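Local coordinates for proton-dependent oligopeptide transporter family protein (Xanthomonas campestris, PDB 6EI3), which probably couples the movement of protons to the uptake of small peptides across the membrane, as a member of the major facilitator superfamily, at residues G20-L25 with Q308-W313. Sequence-based numbering, arbitrary orientation.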
ATOM      1  N   GLY A  20       6.032 -12.842  -5.522  1.00 26.91           N
ATOM      2  CA  GLY A  20       7.149 -13.779  -5.546  1.00 27.57           C
ATOM      3  C   GLY A  20       8.443 -13.109  -5.152  1.00 30.20           C
ATOM      4  O   GLY A  20       9.107 -13.588  -4.235  1.00 29.75           O
ATOM      5  N   MET A  21       8.782 -11.962  -5.769  1.00 28.16           N
ATOM      6  CA  MET A  21      10.018 -11.281  -5.371  1.00 30.38           C
ATOM      7  C   MET A  21       9.888 -10.567  -4.000  1.00 31.07           C
ATOM      8  O   MET A  21      10.788 -10.673  -3.171  1.00 31.32           O
ATOM      9  CB  MET A  21      10.581 -10.355  -6.487  1.00 34.84           C
ATOM     10  CG  MET A  21       9.983  -8.952  -6.592  1.00 41.56           C
ATOM     11  SD  MET A  21      10.530  -7.690  -5.384  1.00 48.62           S
ATOM     12  CE  MET A  21      12.189  -8.086  -5.209  1.00 45.53           C
ATOM     13  N   ARG A  22       8.767  -9.882  -3.750  1.00 24.64           N
ATOM     14  CA  ARG A  22       8.568  -9.107  -2.517  1.00 22.93           C
ATOM     15  C   ARG A  22       8.605  -9.956  -1.227  1.00 24.74           C
ATOM     16  O   ARG A  22       9.240  -9.551  -0.243  1.00 24.10           O
ATOM     17  CB  ARG A  22       7.272  -8.304  -2.627  1.00 21.35           C
ATOM     18  CG  ARG A  22       7.203  -7.054  -1.742  1.00 28.31           C
ATOM     19  CD  ARG A  22       6.705  -7.290  -0.329  1.00 29.91           C
ATOM     20  NE  ARG A  22       5.516  -8.147  -0.222  1.00 28.80           N
ATOM     21  CZ  ARG A  22       4.259  -7.709  -0.212  1.00 37.12           C
ATOM     22  NH1 ARG A  22       3.995  -6.416  -0.365  1.00 27.46           N
ATOM     23  NH2 ARG A  22       3.257  -8.558  -0.060  1.00 27.19           N
ATOM     24  N   ASN A  23       7.954 -11.137  -1.260  1.00 19.81           N
ATOM     25  CA  ASN A  23       7.783 -12.058  -0.134  1.00 20.24           C
ATOM     26  C   ASN A  23       9.041 -12.882   0.200  1.00 25.24           C
ATOM     27  O   ASN A  23       9.068 -13.502   1.258  1.00 26.99           O
ATOM     28  CB  ASN A  23       6.523 -12.964  -0.343  1.00 19.25           C
ATOM     29  CG  ASN A  23       5.233 -12.158  -0.363  1.00 30.30           C
ATOM     30  OD1 ASN A  23       5.238 -10.926  -0.306  1.00 25.00           O
ATOM     31  ND2 ASN A  23       4.096 -12.812  -0.489  1.00 19.48           N
ATOM     32  N   ILE A  24      10.108 -12.826  -0.630  1.00 21.63           N
ATOM     33  CA  ILE A  24      11.383 -13.483  -0.282  1.00 22.41           C
ATOM     34  C   ILE A  24      12.477 -12.451  -0.026  1.00 25.22           C
ATOM     35  O   ILE A  24      13.579 -12.825   0.364  1.00 24.60           O
ATOM     36  CB  ILE A  24      11.882 -14.550  -1.299  1.00 25.93           C
ATOM     37  CG1 ILE A  24      12.029 -13.974  -2.723  1.00 26.06           C
ATOM     38  CG2 ILE A  24      11.023 -15.773  -1.269  1.00 29.69           C
ATOM     39  CD1 ILE A  24      13.219 -14.499  -3.517  1.00 33.74           C
ATOM     40  N   LEU A  25      12.204 -11.169  -0.283  1.00 22.54           N
ATOM     41  CA  LEU A  25      13.234 -10.130  -0.197  1.00 22.67           C
ATOM     42  C   LEU A  25      13.977 -10.072   1.158  1.00 26.58           C
ATOM     43  O   LEU A  25      15.208 -10.079   1.166  1.00 25.65           O
ATOM     44  CB  LEU A  25      12.671  -8.735  -0.586  1.00 22.89           C
ATOM     45  CG  LEU A  25      13.707  -7.566  -0.665  1.00 28.77           C
ATOM     46  CD1 LEU A  25      14.865  -7.907  -1.640  1.00 29.30           C
ATOM     47  CD2 LEU A  25      13.032  -6.267  -1.147  1.00 31.40           C
ATOM     48  N   GLN A 308       4.419  -5.132   7.392  1.00 22.72           N
ATOM     49  CA  GLN A 308       5.477  -5.776   8.177  1.00 21.50           C
ATOM     50  C   GLN A 308       5.359  -7.317   8.231  1.00 24.02           C
ATOM     51  O   GLN A 308       6.262  -7.972   8.734  1.00 22.82           O
ATOM     52  CB  GLN A 308       5.557  -5.167   9.570  1.00 22.27           C
ATOM     53  CG  GLN A 308       6.208  -3.798   9.597  1.00 22.40           C
ATOM     54  CD  GLN A 308       6.349  -3.340  11.023  1.00 31.47           C
ATOM     55  OE1 GLN A 308       7.274  -3.750  11.745  1.00 25.40           O
ATOM     56  NE2 GLN A 308       5.379  -2.568  11.490  1.00 21.49           N
ATOM     57  N   LYS A 309       4.308  -7.907   7.651  1.00 21.46           N
ATOM     58  CA  LYS A 309       4.237  -9.376   7.588  1.00 21.47           C
ATOM     59  C   LYS A 309       5.349  -9.946   6.657  1.00 26.85           C
ATOM     60  O   LYS A 309       5.773 -11.105   6.809  1.00 26.15           O
ATOM     61  CB  LYS A 309       2.832  -9.875   7.208  1.00 21.85           C
ATOM     62  CG  LYS A 309       2.369  -9.479   5.835  1.00 34.59           C
ATOM     63  CD  LYS A 309       0.852  -9.618   5.698  1.00 38.11           C
ATOM     64  CE  LYS A 309       0.434  -9.495   4.255  1.00 34.64           C
ATOM     65  NZ  LYS A 309       0.854  -8.201   3.659  1.00 38.18           N
ATOM     66  N   ALA A 310       5.849  -9.095   5.740  1.00 21.67           N
ATOM     67  CA  ALA A 310       6.894  -9.483   4.802  1.00 23.50           C
ATOM     68  C   ALA A 310       8.290  -9.119   5.345  1.00 26.23           C
ATOM     69  O   ALA A 310       9.285  -9.393   4.696  1.00 25.32           O
ATOM     70  CB  ALA A 310       6.645  -8.824   3.432  1.00 23.78           C
ATOM     71  N   SER A 311       8.361  -8.510   6.533  1.00 23.03           N
ATOM     72  CA  SER A 311       9.646  -8.105   7.065  1.00 23.96           C
ATOM     73  C   SER A 311       9.807  -8.573   8.515  1.00 26.16           C
ATOM     74  O   SER A 311      10.341  -9.656   8.741  1.00 23.60           O
ATOM     75  CB  SER A 311       9.843  -6.600   6.888  1.00 25.39           C
ATOM     76  OG  SER A 311       8.917  -5.839   7.647  1.00 25.08           O
ATOM     77  N   THR A 312       9.274  -7.809   9.476  1.00 23.35           N
ATOM     78  CA  THR A 312       9.296  -8.133  10.894  1.00 24.71           C
ATOM     79  C   THR A 312       8.780  -9.572  11.185  1.00 28.02           C
ATOM     80  O   THR A 312       9.404 -10.288  11.963  1.00 27.36           O
ATOM     81  CB  THR A 312       8.482  -7.079  11.657  1.00 30.31           C
ATOM     82  OG1 THR A 312       9.023  -5.768  11.406  1.00 24.12           O
ATOM     83  CG2 THR A 312       8.434  -7.356  13.148  1.00 26.30           C
ATOM     84  N   TRP A 313       7.645  -9.981  10.585  1.00 23.67           N
ATOM     85  CA  TRP A 313       7.117 -11.328  10.870  1.00 24.08           C
ATOM     86  C   TRP A 313       7.982 -12.429  10.273  1.00 26.13           C
ATOM     87  O   TRP A 313       8.111 -13.498  10.871  1.00 25.59           O
ATOM     88  CB  TRP A 313       5.679 -11.482  10.402  1.00 22.07           C
ATOM     89  CG  TRP A 313       4.671 -10.653  11.156  1.00 23.79           C
ATOM     90  CD1 TRP A 313       4.905  -9.555  11.932  1.00 26.88           C
ATOM     91  CD2 TRP A 313       3.249 -10.832  11.129  1.00 23.92           C
ATOM     92  NE1 TRP A 313       3.718  -9.074  12.441  1.00 27.70           N
ATOM     93  CE2 TRP A 313       2.682  -9.827  11.944  1.00 28.50           C
ATOM     94  CE3 TRP A 313       2.402 -11.787  10.543  1.00 25.41           C
ATOM     95  CZ2 TRP A 313       1.302  -9.731  12.163  1.00 27.82           C
ATOM     96  CZ3 TRP A 313       1.035 -11.705  10.768  1.00 27.77           C
ATOM     97  CH2 TRP A 313       0.497 -10.699  11.587  1.00 28.92           C
TER
HETATM   98  O   HOH W   1      10.243 -10.114   2.274  1.00 19.20           O
HETATM   99  O   HOH W   2       0.552  -7.982   0.728  1.00 37.17           O
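Arg22 and Ala310 meet in a small, buried, water-mediated contact between the N- and C-terminal bundles of the major facilitator fold, joining segment 20-25 on helix 4-22 to the short 3-10 segment 308-310 between helices 281-306 and 312-317. The methyl of Ala310 points at the other segment and lies obliquely against the guanidinium, CB 3.9 Å from NE of Arg22; a side chain this short is consistent with an approach close enough for one water to bridge the backbones. That water donates to Arg22 O (2.8 Å) and Ala310 O (2.7 Å). Bends at chi2 (-86°) and chi3 (-45°) fold the arginine back beside Asn23, whose OD1 lies in the guanidinium plane and accepts from both NE (2.8 Å) and NH2 (3.1 Å), which should limit rotation of the guanidinium. Asn23 suits this place because its ND2 can still donate, to Ser156. NH2 of Arg22 stands 4.4 Å from NZ of Lys309, whose long chain carries the amine to a second water that accepts from both, consistent, with their other partners, with the like charges being tolerated. Beyond the contact, Lys309 makes a cation-pi interaction with Phe306 and touches helix 400-424, Arg22 packs on Met55 of helix 40-60, and Ser311 hydrogen-bonds His52 of that same helix.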